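PDB 2JJN: cytochrome P450 113A1 from Saccharopolyspora erythraea, which uses a heme iron to hydroxylate C-12 of the erythromycin D macrolactone ring, giving erythromycin C in antibiotic biosynthesis. Local coordinates for residues E280-Y284 with R285-P289. The protein carries 2 engineered substitutions. Residues are numbered along the deposited sequence; the frame is centred on the assembly and turned at random.
With HEM (protoporphyrin IX containing Fe), chain B.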
loop_
_atom_site.group_PDB
_atom_site.type_symbol
_atom_site.label_atom_id
_atom_site.label_comp_id
_atom_site.label_asym_id
_atom_site.label_seq_id
_atom_site.Cartn_x
_atom_site.Cartn_y
_atom_site.Cartn_z
ATOM N N GLU A 280 -5.689 -4.913 12.642
ATOM C CA GLU A 280 -6.985 -5.477 12.276
ATOM C C GLU A 280 -7.615 -4.714 11.088
ATOM O O GLU A 280 -8.277 -5.302 10.234
ATOM C CB GLU A 280 -7.919 -5.523 13.483
ATOM C CG GLU A 280 -9.294 -6.127 13.234
ATOM C CD GLU A 280 -9.325 -7.617 12.842
ATOM O OE1 GLU A 280 -8.256 -8.216 12.543
ATOM O OE2 GLU A 280 -10.469 -8.153 12.825
ATOM N N VAL A 281 -7.416 -3.393 11.027
ATOM C CA VAL A 281 -7.878 -2.677 9.811
ATOM C C VAL A 281 -7.077 -3.118 8.601
ATOM O O VAL A 281 -7.638 -3.313 7.519
ATOM C CB VAL A 281 -7.828 -1.146 9.994
ATOM C CG1 VAL A 281 -8.243 -0.470 8.628
ATOM C CG2 VAL A 281 -8.755 -0.707 11.142
ATOM N N LEU A 282 -5.772 -3.330 8.762
ATOM C CA LEU A 282 -4.995 -3.870 7.649
ATOM C C LEU A 282 -5.562 -5.206 7.177
ATOM O O LEU A 282 -5.628 -5.446 5.989
ATOM C CB LEU A 282 -3.545 -4.098 8.076
ATOM C CG LEU A 282 -2.643 -2.875 7.922
ATOM C CD1 LEU A 282 -1.377 -3.069 8.771
ATOM C CD2 LEU A 282 -2.242 -2.611 6.420
ATOM N N ARG A 283 -5.975 -6.067 8.118
ATOM C CA ARG A 283 -6.575 -7.361 7.695
ATOM C C ARG A 283 -7.926 -7.112 7.005
ATOM O O ARG A 283 -8.254 -7.690 5.936
ATOM C CB ARG A 283 -6.752 -8.306 8.878
ATOM C CG ARG A 283 -7.275 -9.673 8.448
ATOM C CD ARG A 283 -7.713 -10.474 9.697
ATOM N NE ARG A 283 -8.916 -9.891 10.341
ATOM C CZ ARG A 283 -10.161 -10.129 9.916
ATOM N NH1 ARG A 283 -10.362 -10.928 8.845
ATOM N NH2 ARG A 283 -11.218 -9.565 10.516
ATOM N N TYR A 284 -8.742 -6.258 7.634
ATOM C CA TYR A 284 -10.105 -6.081 7.236
ATOM C C TYR A 284 -10.259 -5.338 5.889
ATOM O O TYR A 284 -11.109 -5.723 5.065
ATOM C CB TYR A 284 -10.797 -5.339 8.409
ATOM C CG TYR A 284 -12.296 -5.316 8.395
ATOM C CD1 TYR A 284 -13.015 -6.464 8.691
ATOM C CD2 TYR A 284 -12.960 -4.125 8.170
ATOM C CE1 TYR A 284 -14.428 -6.398 8.729
ATOM C CE2 TYR A 284 -14.350 -4.053 8.215
ATOM C CZ TYR A 284 -15.049 -5.161 8.485
ATOM O OH TYR A 284 -16.441 -5.007 8.490
ATOM N N ARG A 285 -9.457 -4.292 5.716
ATOM C CA ARG A 285 -9.540 -3.424 4.535
ATOM C C ARG A 285 -8.099 -3.143 4.047
ATOM O O ARG A 285 -7.596 -2.035 4.148
ATOM C CB ARG A 285 -10.286 -2.142 4.887
ATOM C CG ARG A 285 -11.805 -2.314 4.877
ATOM C CD ARG A 285 -12.478 -1.030 5.269
ATOM N NE ARG A 285 -13.915 -1.123 4.927
ATOM C CZ ARG A 285 -14.910 -0.734 5.725
ATOM N NH1 ARG A 285 -14.703 -0.215 6.937
ATOM N NH2 ARG A 285 -16.170 -0.862 5.272
ATOM N N PRO A 286 -7.465 -4.161 3.491
ATOM C CA PRO A 286 -6.059 -4.028 2.989
ATOM C C PRO A 286 -5.996 -2.965 1.903
ATOM O O PRO A 286 -6.793 -2.996 0.986
ATOM C CB PRO A 286 -5.753 -5.413 2.406
ATOM C CG PRO A 286 -7.093 -6.063 2.143
ATOM C CD PRO A 286 -8.013 -5.512 3.254
ATOM N N PRO A 287 -5.073 -2.006 2.020
ATOM C CA PRO A 287 -4.971 -0.975 0.987
ATOM C C PRO A 287 -4.745 -1.538 -0.402
ATOM O O PRO A 287 -5.310 -0.993 -1.351
ATOM C CB PRO A 287 -3.792 -0.138 1.482
ATOM C CG PRO A 287 -3.866 -0.272 3.019
ATOM C CD PRO A 287 -4.244 -1.694 3.197
ATOM N N PHE A 288 -3.955 -2.622 -0.518
ATOM C CA PHE A 288 -3.749 -3.266 -1.808
ATOM C C PHE A 288 -4.458 -4.615 -1.733
ATOM O O PHE A 288 -3.967 -5.545 -1.100
ATOM C CB PHE A 288 -2.267 -3.523 -2.048
ATOM C CG PHE A 288 -1.484 -2.330 -2.434
ATOM C CD1 PHE A 288 -0.241 -2.140 -1.867
ATOM C CD2 PHE A 288 -1.933 -1.454 -3.397
ATOM C CE1 PHE A 288 0.561 -1.048 -2.255
ATOM C CE2 PHE A 288 -1.156 -0.343 -3.781
ATOM C CZ PHE A 288 0.080 -0.158 -3.193
ATOM N N PRO A 289 -5.649 -4.721 -2.289
ATOM C CA PRO A 289 -6.394 -5.991 -2.170
ATOM C C PRO A 289 -5.878 -7.115 -3.048
ATOM O O PRO A 289 -6.251 -8.302 -2.836
ATOM C CB PRO A 289 -7.831 -5.570 -2.574
ATOM C CG PRO A 289 -7.642 -4.387 -3.427
ATOM C CD PRO A 289 -6.484 -3.635 -2.866
HETATM C CHA HEM B . 6.128 -4.304 -0.888
HETATM C CHB HEM B . 1.771 -3.321 1.077
HETATM C CHC HEM B . 3.610 0.695 3.070
HETATM C CHD HEM B . 7.682 0.142 0.466
HETATM C C1A HEM B . 4.820 -4.383 -0.453
HETATM C C2A HEM B . 3.912 -5.494 -0.758
HETATM C C3A HEM B . 2.714 -5.218 -0.234
HETATM C C4A HEM B . 2.804 -3.927 0.418
HETATM C CMA HEM B . 1.434 -6.077 -0.322
HETATM C CAA HEM B . 4.290 -6.775 -1.523
HETATM C CBA HEM B . 4.231 -6.569 -3.026
HETATM C CGA HEM B . 4.342 -7.886 -3.798
HETATM O O1A HEM B . 4.485 -8.969 -3.164
HETATM O O2A HEM B . 4.332 -7.803 -5.066
HETATM C C1B HEM B . 1.903 -2.137 1.804
HETATM C C2B HEM B . 0.878 -1.560 2.636
HETATM C C3B HEM B . 1.391 -0.443 3.201
HETATM C C4B HEM B . 2.757 -0.325 2.707
HETATM C CMB HEM B . -0.504 -2.236 2.758
HETATM C CAB HEM B . 0.760 0.600 4.145
HETATM C CBB HEM B . -0.114 0.228 5.023
HETATM C C1C HEM B . 4.866 0.893 2.536
HETATM C C2C HEM B . 5.741 2.009 2.858
HETATM C C3C HEM B . 6.871 1.857 2.134
HETATM C C4C HEM B . 6.746 0.629 1.347
HETATM C CMC HEM B . 5.351 3.119 3.870
HETATM C CAC HEM B . 8.110 2.768 2.050
HETATM C CBC HEM B . 8.630 3.387 3.111
HETATM C C1D HEM B . 7.586 -1.080 -0.128
HETATM C C2D HEM B . 8.598 -1.601 -0.990
HETATM C C3D HEM B . 8.137 -2.966 -1.388
HETATM C C4D HEM B . 6.872 -3.156 -0.744
HETATM C CMD HEM B . 9.917 -0.899 -1.430
HETATM C CAD HEM B . 8.841 -3.965 -2.323
HETATM C CBD HEM B . 9.723 -4.948 -1.529
HETATM C CGD HEM B . 10.300 -5.979 -2.449
HETATM O O1D HEM B . 9.855 -6.115 -3.602
HETATM O O2D HEM B . 11.234 -6.679 -2.003
HETATM N NA HEM B . 4.111 -3.434 0.303
HETATM N NB HEM B . 3.047 -1.345 1.817
HETATM N NC HEM B . 5.516 0.109 1.603
HETATM N ND HEM B . 6.558 -2.036 0.004
HETATM FE FE HEM B . 4.845 -1.762 1.061
HETATM O O HOH W 1 3.981 -0.767 -0.721
#
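L282 and P287, brought together where a helix runs out into a proline-rich loop, meet at CD2 and CD, 3.9 Å apart, and both press on the edge of the heme: L282 CD2 lies 3.8 Å from the HEM CBB carbon, and the P287 ring rests on methyl CMB. With CG beside its backbone N (chi1 -87°), L282 swings its end back toward the loop. F288 follows, the edge of its ring at HEM CHB. The last helical bond, R285 N to V281 O (2.7 Å), is nearly straight; after it P286, which has no N-H to give, breaks the pattern, and L282 O is taken instead by S345 OG. E280 and R283 form the ExxR pair of the cytochrome P450 K helix. NE and NH2 of R283 grip the two carboxylate oxygens side-on, NE to OE1 of E280 at 2.8 Å, within the guanidinium plane but well out of the carboxylate plane; R336 also bridges to E280 OE2. On the far side from the heme, Y284 and R285 run side by side, the ring's CE2 over one guanidinium face with the planes 79° apart. The extended R285 chain carries that group to E27 and E259, whose carboxylates would balance its buried charge.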